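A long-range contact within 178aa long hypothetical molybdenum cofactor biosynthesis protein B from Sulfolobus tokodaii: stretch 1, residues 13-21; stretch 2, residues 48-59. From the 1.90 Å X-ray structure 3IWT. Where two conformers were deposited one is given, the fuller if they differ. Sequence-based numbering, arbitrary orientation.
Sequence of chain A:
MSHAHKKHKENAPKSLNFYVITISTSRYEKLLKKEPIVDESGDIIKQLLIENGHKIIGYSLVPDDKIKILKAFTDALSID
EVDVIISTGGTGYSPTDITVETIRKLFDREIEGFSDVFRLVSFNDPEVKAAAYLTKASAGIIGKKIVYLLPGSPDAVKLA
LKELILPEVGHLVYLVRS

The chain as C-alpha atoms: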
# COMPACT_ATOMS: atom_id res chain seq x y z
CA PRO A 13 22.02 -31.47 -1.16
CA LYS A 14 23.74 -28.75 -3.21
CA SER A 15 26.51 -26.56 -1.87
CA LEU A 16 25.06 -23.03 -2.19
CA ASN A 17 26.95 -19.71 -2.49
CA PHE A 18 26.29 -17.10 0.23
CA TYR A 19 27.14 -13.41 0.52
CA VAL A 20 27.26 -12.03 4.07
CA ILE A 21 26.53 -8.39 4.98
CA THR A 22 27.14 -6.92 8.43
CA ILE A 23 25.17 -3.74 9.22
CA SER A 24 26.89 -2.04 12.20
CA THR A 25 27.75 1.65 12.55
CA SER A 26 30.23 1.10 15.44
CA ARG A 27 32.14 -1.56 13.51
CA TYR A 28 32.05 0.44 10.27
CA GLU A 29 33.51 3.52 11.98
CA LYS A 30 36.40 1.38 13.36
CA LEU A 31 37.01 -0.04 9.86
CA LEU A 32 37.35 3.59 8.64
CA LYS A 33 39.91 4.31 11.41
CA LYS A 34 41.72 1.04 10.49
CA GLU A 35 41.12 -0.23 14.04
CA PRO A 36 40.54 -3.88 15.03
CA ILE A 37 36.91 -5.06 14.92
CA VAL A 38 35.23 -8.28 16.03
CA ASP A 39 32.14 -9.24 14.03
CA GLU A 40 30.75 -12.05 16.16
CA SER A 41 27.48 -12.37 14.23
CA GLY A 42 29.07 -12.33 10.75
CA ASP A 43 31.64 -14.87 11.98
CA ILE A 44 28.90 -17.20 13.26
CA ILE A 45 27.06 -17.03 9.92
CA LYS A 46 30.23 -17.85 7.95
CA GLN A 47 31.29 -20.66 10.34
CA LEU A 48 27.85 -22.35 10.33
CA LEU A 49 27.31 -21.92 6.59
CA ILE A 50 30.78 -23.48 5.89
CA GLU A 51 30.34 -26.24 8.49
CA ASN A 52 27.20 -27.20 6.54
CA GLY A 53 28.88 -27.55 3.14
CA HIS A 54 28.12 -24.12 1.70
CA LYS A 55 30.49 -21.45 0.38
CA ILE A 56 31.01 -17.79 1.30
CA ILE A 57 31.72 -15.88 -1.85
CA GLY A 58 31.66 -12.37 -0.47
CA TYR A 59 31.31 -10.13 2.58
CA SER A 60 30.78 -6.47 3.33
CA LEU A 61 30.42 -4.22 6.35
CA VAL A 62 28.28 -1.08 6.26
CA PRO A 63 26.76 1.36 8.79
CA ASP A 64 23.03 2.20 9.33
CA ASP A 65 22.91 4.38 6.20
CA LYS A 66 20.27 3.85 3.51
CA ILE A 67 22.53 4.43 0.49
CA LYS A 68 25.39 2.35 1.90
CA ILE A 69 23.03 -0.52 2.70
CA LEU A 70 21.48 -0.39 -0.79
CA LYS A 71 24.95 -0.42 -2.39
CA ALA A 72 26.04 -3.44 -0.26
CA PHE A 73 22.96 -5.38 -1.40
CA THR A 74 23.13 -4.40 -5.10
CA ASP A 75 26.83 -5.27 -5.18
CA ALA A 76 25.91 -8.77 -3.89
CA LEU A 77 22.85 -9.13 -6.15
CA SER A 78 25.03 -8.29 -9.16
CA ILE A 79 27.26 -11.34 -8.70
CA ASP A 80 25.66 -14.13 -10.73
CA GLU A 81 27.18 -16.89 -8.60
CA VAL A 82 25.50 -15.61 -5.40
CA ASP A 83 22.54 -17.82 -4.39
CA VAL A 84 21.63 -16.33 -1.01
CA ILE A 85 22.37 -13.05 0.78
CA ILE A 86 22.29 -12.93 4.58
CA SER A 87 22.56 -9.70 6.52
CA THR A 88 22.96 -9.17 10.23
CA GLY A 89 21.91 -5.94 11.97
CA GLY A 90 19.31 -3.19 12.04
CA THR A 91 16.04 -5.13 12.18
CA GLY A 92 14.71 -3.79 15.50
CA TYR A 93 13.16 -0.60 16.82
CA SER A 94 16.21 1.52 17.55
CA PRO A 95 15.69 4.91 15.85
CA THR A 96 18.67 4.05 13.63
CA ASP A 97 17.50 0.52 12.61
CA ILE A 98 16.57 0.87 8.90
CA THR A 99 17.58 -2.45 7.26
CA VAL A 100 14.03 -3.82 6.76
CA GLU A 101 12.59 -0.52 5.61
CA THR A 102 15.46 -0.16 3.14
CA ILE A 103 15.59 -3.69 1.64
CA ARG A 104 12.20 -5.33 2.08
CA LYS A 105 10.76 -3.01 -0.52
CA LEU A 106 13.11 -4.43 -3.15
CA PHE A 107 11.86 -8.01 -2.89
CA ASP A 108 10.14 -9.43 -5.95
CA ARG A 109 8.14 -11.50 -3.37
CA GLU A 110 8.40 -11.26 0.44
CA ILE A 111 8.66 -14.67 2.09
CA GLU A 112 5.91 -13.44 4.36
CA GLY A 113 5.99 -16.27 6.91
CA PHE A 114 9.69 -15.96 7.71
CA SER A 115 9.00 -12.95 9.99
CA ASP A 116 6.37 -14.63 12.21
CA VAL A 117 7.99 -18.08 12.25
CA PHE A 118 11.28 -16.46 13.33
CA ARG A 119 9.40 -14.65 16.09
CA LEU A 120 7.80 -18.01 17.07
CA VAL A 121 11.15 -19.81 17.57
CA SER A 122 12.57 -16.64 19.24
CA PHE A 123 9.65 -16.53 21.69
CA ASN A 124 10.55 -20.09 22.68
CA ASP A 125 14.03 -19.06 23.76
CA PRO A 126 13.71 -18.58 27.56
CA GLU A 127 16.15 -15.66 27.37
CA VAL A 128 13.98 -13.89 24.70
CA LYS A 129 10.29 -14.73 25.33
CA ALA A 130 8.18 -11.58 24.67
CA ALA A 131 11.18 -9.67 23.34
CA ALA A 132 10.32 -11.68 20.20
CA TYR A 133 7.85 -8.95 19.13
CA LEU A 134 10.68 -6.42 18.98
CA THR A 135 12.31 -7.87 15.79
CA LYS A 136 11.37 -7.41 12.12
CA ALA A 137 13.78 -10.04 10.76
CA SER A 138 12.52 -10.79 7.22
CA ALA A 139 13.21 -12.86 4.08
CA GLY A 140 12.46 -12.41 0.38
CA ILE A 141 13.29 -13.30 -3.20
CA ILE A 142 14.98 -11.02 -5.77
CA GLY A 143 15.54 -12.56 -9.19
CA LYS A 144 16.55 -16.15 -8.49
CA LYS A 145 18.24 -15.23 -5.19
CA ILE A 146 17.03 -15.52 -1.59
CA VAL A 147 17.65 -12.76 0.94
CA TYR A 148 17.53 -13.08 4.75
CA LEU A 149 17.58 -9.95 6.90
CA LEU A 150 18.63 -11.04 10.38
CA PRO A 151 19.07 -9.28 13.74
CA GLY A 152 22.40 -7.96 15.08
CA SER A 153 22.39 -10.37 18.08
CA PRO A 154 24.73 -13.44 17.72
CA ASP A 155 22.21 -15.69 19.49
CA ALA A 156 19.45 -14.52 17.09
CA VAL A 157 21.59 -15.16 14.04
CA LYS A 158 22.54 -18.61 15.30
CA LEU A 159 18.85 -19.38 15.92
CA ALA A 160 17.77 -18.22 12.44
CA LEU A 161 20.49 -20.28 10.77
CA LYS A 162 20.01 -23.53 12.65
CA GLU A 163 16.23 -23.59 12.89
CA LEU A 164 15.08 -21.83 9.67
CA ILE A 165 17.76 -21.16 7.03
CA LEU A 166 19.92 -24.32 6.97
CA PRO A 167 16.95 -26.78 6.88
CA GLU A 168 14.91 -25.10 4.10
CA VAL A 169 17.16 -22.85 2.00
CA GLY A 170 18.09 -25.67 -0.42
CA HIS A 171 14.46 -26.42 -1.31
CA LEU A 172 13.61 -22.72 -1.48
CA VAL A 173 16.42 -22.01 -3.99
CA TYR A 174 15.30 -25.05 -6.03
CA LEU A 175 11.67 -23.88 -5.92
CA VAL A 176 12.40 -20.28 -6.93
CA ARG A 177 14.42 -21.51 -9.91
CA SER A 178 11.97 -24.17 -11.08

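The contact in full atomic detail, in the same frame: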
# COMPACT_ATOMS: atom_id res chain seq x y z
N PRO A 13 22.41 -32.86 -0.95
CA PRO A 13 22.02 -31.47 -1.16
C PRO A 13 23.13 -30.65 -1.81
O PRO A 13 24.31 -30.96 -1.62
CB PRO A 13 21.75 -30.98 0.26
CG PRO A 13 22.72 -31.77 1.10
CD PRO A 13 22.93 -33.10 0.41
N LYS A 14 22.76 -29.63 -2.57
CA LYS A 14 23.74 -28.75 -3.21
C LYS A 14 24.52 -27.92 -2.18
O LYS A 14 24.00 -27.56 -1.13
CB LYS A 14 23.04 -27.77 -4.18
CG LYS A 14 22.81 -28.29 -5.60
CD LYS A 14 22.23 -27.17 -6.51
CE LYS A 14 20.74 -26.89 -6.18
NZ LYS A 14 20.20 -25.51 -6.56
N SER A 15 25.77 -27.63 -2.50
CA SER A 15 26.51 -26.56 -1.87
C SER A 15 25.98 -25.28 -2.51
O SER A 15 25.95 -25.17 -3.73
CB SER A 15 28.01 -26.71 -2.13
OG SER A 15 28.76 -25.67 -1.53
N LEU A 16 25.55 -24.32 -1.70
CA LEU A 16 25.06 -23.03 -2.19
C LEU A 16 26.08 -21.93 -1.86
O LEU A 16 26.86 -22.06 -0.92
CB LEU A 16 23.69 -22.71 -1.59
CG LEU A 16 22.54 -23.65 -1.98
CD1 LEU A 16 21.34 -23.37 -1.08
CD2 LEU A 16 22.18 -23.53 -3.47
N ASN A 17 26.06 -20.87 -2.66
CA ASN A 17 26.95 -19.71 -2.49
C ASN A 17 26.25 -18.55 -1.75
O ASN A 17 25.18 -18.06 -2.16
CB ASN A 17 27.41 -19.20 -3.85
CG ASN A 17 28.21 -20.22 -4.65
OD1 ASN A 17 28.09 -20.28 -5.87
ND2 ASN A 17 29.06 -20.96 -3.99
N PHE A 18 26.87 -18.10 -0.67
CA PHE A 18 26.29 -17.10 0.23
C PHE A 18 27.14 -15.84 0.22
O PHE A 18 28.37 -15.92 0.14
CB PHE A 18 26.21 -17.63 1.66
CG PHE A 18 25.14 -18.66 1.87
CD1 PHE A 18 25.30 -19.93 1.38
CD2 PHE A 18 23.95 -18.34 2.53
CE1 PHE A 18 24.34 -20.91 1.57
CE2 PHE A 18 22.96 -19.31 2.73
CZ PHE A 18 23.15 -20.59 2.22
N TYR A 19 26.48 -14.68 0.30
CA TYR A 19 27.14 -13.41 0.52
C TYR A 19 26.65 -12.85 1.86
O TYR A 19 25.44 -12.80 2.12
CB TYR A 19 26.77 -12.44 -0.61
CG TYR A 19 27.64 -11.22 -0.71
CD1 TYR A 19 28.49 -11.05 -1.80
CD2 TYR A 19 27.58 -10.22 0.24
CE1 TYR A 19 29.26 -9.91 -1.94
CE2 TYR A 19 28.37 -9.09 0.14
CZ TYR A 19 29.20 -8.94 -0.96
OH TYR A 19 29.95 -7.81 -1.10
N VAL A 20 27.59 -12.41 2.70
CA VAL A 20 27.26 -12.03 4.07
C VAL A 20 27.45 -10.52 4.23
O VAL A 20 28.50 -9.99 3.88
CB VAL A 20 28.12 -12.77 5.12
CG1 VAL A 20 27.74 -12.37 6.56
CG2 VAL A 20 27.96 -14.29 4.96
N ILE A 21 26.45 -9.84 4.80
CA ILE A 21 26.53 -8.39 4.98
C ILE A 21 26.32 -8.03 6.45
O ILE A 21 25.29 -8.37 7.05
CB ILE A 21 25.51 -7.64 4.10
CG1 ILE A 21 25.67 -7.99 2.62
CG2 ILE A 21 25.61 -6.09 4.32
CD1 ILE A 21 24.56 -7.38 1.73
N LEU A 48 28.96 -21.40 10.43
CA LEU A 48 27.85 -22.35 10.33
C LEU A 48 27.54 -22.71 8.89
O LEU A 48 27.26 -23.86 8.58
CB LEU A 48 26.56 -21.84 11.01
CG LEU A 48 26.48 -21.90 12.55
CD1 LEU A 48 25.23 -21.18 13.06
CD2 LEU A 48 26.54 -23.34 13.03
N LEU A 49 27.55 -21.69 8.01
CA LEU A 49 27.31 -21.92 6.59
C LEU A 49 28.35 -22.84 5.98
O LEU A 49 28.01 -23.80 5.27
CB LEU A 49 27.30 -20.62 5.77
CG LEU A 49 26.05 -19.75 5.89
CD1 LEU A 49 26.34 -18.42 5.16
CD2 LEU A 49 24.77 -20.44 5.34
N ILE A 50 29.63 -22.60 6.32
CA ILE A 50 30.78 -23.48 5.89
C ILE A 50 30.79 -24.89 6.50
O ILE A 50 31.22 -25.93 5.87
CB ILE A 50 32.14 -22.77 6.21
CG1 ILE A 50 32.31 -21.55 5.28
CG2 ILE A 50 33.30 -23.75 6.05
CD1 ILE A 50 33.43 -20.60 5.62
N GLU A 51 30.46 -24.97 7.78
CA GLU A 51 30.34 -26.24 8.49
C GLU A 51 29.29 -27.13 7.84
O GLU A 51 29.35 -28.36 7.93
CB GLU A 51 29.96 -25.96 9.94
CG GLU A 51 29.65 -27.16 10.79
CD GLU A 51 29.32 -26.76 12.21
OE1 GLU A 51 30.26 -26.91 13.08
OE2 GLU A 51 28.12 -26.27 12.43
N ASN A 52 28.31 -26.49 7.19
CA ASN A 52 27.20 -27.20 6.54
C ASN A 52 27.36 -27.41 5.03
O ASN A 52 26.41 -27.90 4.37
CB ASN A 52 25.89 -26.51 6.88
CG ASN A 52 25.39 -26.87 8.25
OD1 ASN A 52 24.57 -27.77 8.37
ND2 ASN A 52 25.91 -26.21 9.31
N GLY A 53 28.55 -27.09 4.50
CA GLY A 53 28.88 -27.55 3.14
C GLY A 53 28.71 -26.47 2.11
O GLY A 53 28.94 -26.69 0.91
N HIS A 54 28.32 -25.27 2.58
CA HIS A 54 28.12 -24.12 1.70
C HIS A 54 29.39 -23.28 1.58
O HIS A 54 30.36 -23.48 2.31
CB HIS A 54 26.98 -23.26 2.24
CG HIS A 54 25.70 -24.02 2.38
ND1 HIS A 54 25.11 -24.67 1.32
CD2 HIS A 54 24.91 -24.25 3.45
CE1 HIS A 54 24.01 -25.26 1.73
NE2 HIS A 54 23.87 -25.03 3.02
N LYS A 55 29.36 -22.33 0.66
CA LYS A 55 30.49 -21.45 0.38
C LYS A 55 30.17 -19.99 0.66
O LYS A 55 29.01 -19.54 0.46
CB LYS A 55 30.89 -21.58 -1.09
CG LYS A 55 31.20 -23.00 -1.56
CD LYS A 55 32.37 -23.57 -0.79
CE LYS A 55 32.93 -24.83 -1.45
NZ LYS A 55 34.19 -25.27 -0.75
N ILE A 56 31.16 -19.24 1.14
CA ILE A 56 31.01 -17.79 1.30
C ILE A 56 31.75 -17.16 0.14
O ILE A 56 32.97 -17.33 0.01
CB ILE A 56 31.63 -17.26 2.62
CG1 ILE A 56 31.09 -18.03 3.84
CG2 ILE A 56 31.42 -15.73 2.74
CD1 ILE A 56 29.58 -18.20 3.91
N ILE A 57 31.03 -16.48 -0.74
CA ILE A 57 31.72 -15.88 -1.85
C ILE A 57 31.89 -14.38 -1.76
O ILE A 57 32.55 -13.80 -2.60
CB ILE A 57 31.18 -16.37 -3.22
CG1 ILE A 57 29.73 -15.98 -3.45
CG2 ILE A 57 31.43 -17.91 -3.34
CD1 ILE A 57 29.40 -16.10 -4.94
N GLY A 58 31.34 -13.75 -0.72
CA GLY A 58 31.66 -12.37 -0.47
C GLY A 58 31.15 -11.88 0.87
O GLY A 58 30.34 -12.56 1.51
N TYR A 59 31.65 -10.72 1.28
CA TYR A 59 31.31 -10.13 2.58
C TYR A 59 31.49 -8.63 2.52
O TYR A 59 32.41 -8.14 1.86
CB TYR A 59 32.22 -10.71 3.67
CG TYR A 59 32.20 -9.97 5.01
CD1 TYR A 59 31.11 -10.09 5.89
CD2 TYR A 59 33.29 -9.20 5.43
CE1 TYR A 59 31.09 -9.43 7.12
CE2 TYR A 59 33.28 -8.55 6.68
CZ TYR A 59 32.18 -8.66 7.51
OH TYR A 59 32.20 -8.02 8.74
O HOH W 1 25.39 -28.54 1.48

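The contact pairs two parallel strands, 17-21 and 55-59, and sets the end of a helix over one side of the pair. It opens before the strands do. Pro 13 makes no contact, and Lys 14 takes part through its backbone: its carbonyl O accepts a hydrogen bond from a water, 3.1 Å from Lys 14 O, that also donates to Asn 52 O at 3.1 Å. This bridge ties the incoming loop to Asn 52, the first residue past the helix.

Ser 15 makes the first direct bond, its OG donating to Gly 53 O at 2.7 Å. Gly 53 has phi/psi of 101/1, a conformation in which a CB would jam against the preceding carbonyl O, so glycine is the natural occupant of this turn from helix to strand. At Leu 16 the side chain of His 54 substitutes for a backbone acceptor: Leu 16 N donates to His 54 ND1 at 3.1 Å and 167°, reaching the imidazole at its edge, near the ring plane. That bond requires ND1 to be free to accept. Leu 16 O then receives Lys 55 N at 3.0 Å, nearly straight, and the ladder has begun.

Asn 17 lies beside Lys 55 on one face of the sheet, with Asn 17 CB also 3.8 Å from Ile 57 CD1. The lysine stem lies close to this strand, but its end leads away.

Phe 18 is the centre of the contact, with the largest covered area of any residue here. Its backbone spans two rungs: Phe 18 N donates to Lys 55 O at 2.8 Å, and Phe 18 O accepts from Ile 57 N at 2.9 Å, so Ile 56 is embraced between the two bonds in the usual parallel pattern. Ile 56 CA adds a CA-H...O contact to Phe 18 O at 3.4 Å. On the opposite face from Asn 17, the phenyl ring is covered by the helix: Leu 49 CD2 sits 3.5 Å from the Phe 18 ring centroid, only 15° off the normal, a well-centred CH-pi contact. The His 54 ring meets the phenyl obliquely, with centroids 5.1 Å apart, so one imidazole serves both a backbone NH and an aromatic neighbour.

Tyr 19 returns to the Asn 17 side, and its ring lies across Gly 58, whose CA is 4.0 Å from the Tyr 19 ring centroid. The missing side chain matters: an ideal CB on Gly 58 would fall 2.4 Å from Tyr 19 CE1, a clash. Glycine thus leaves the space that the tyrosine ring occupies.

Val 20 resumes the bonding, its N donating to Gly 58 O at 3.0 Å, while Val 20 O takes a CA-H...O contact from Tyr 59 CA at 3.1 Å. Its side chain shares the Phe 18 face, where Val 20 CG2 lies 4.4 Å from both Leu 49 CD1 and Ile 56 CG2, a looser packing than around the phenyl. Ile 21 points away and makes no contact.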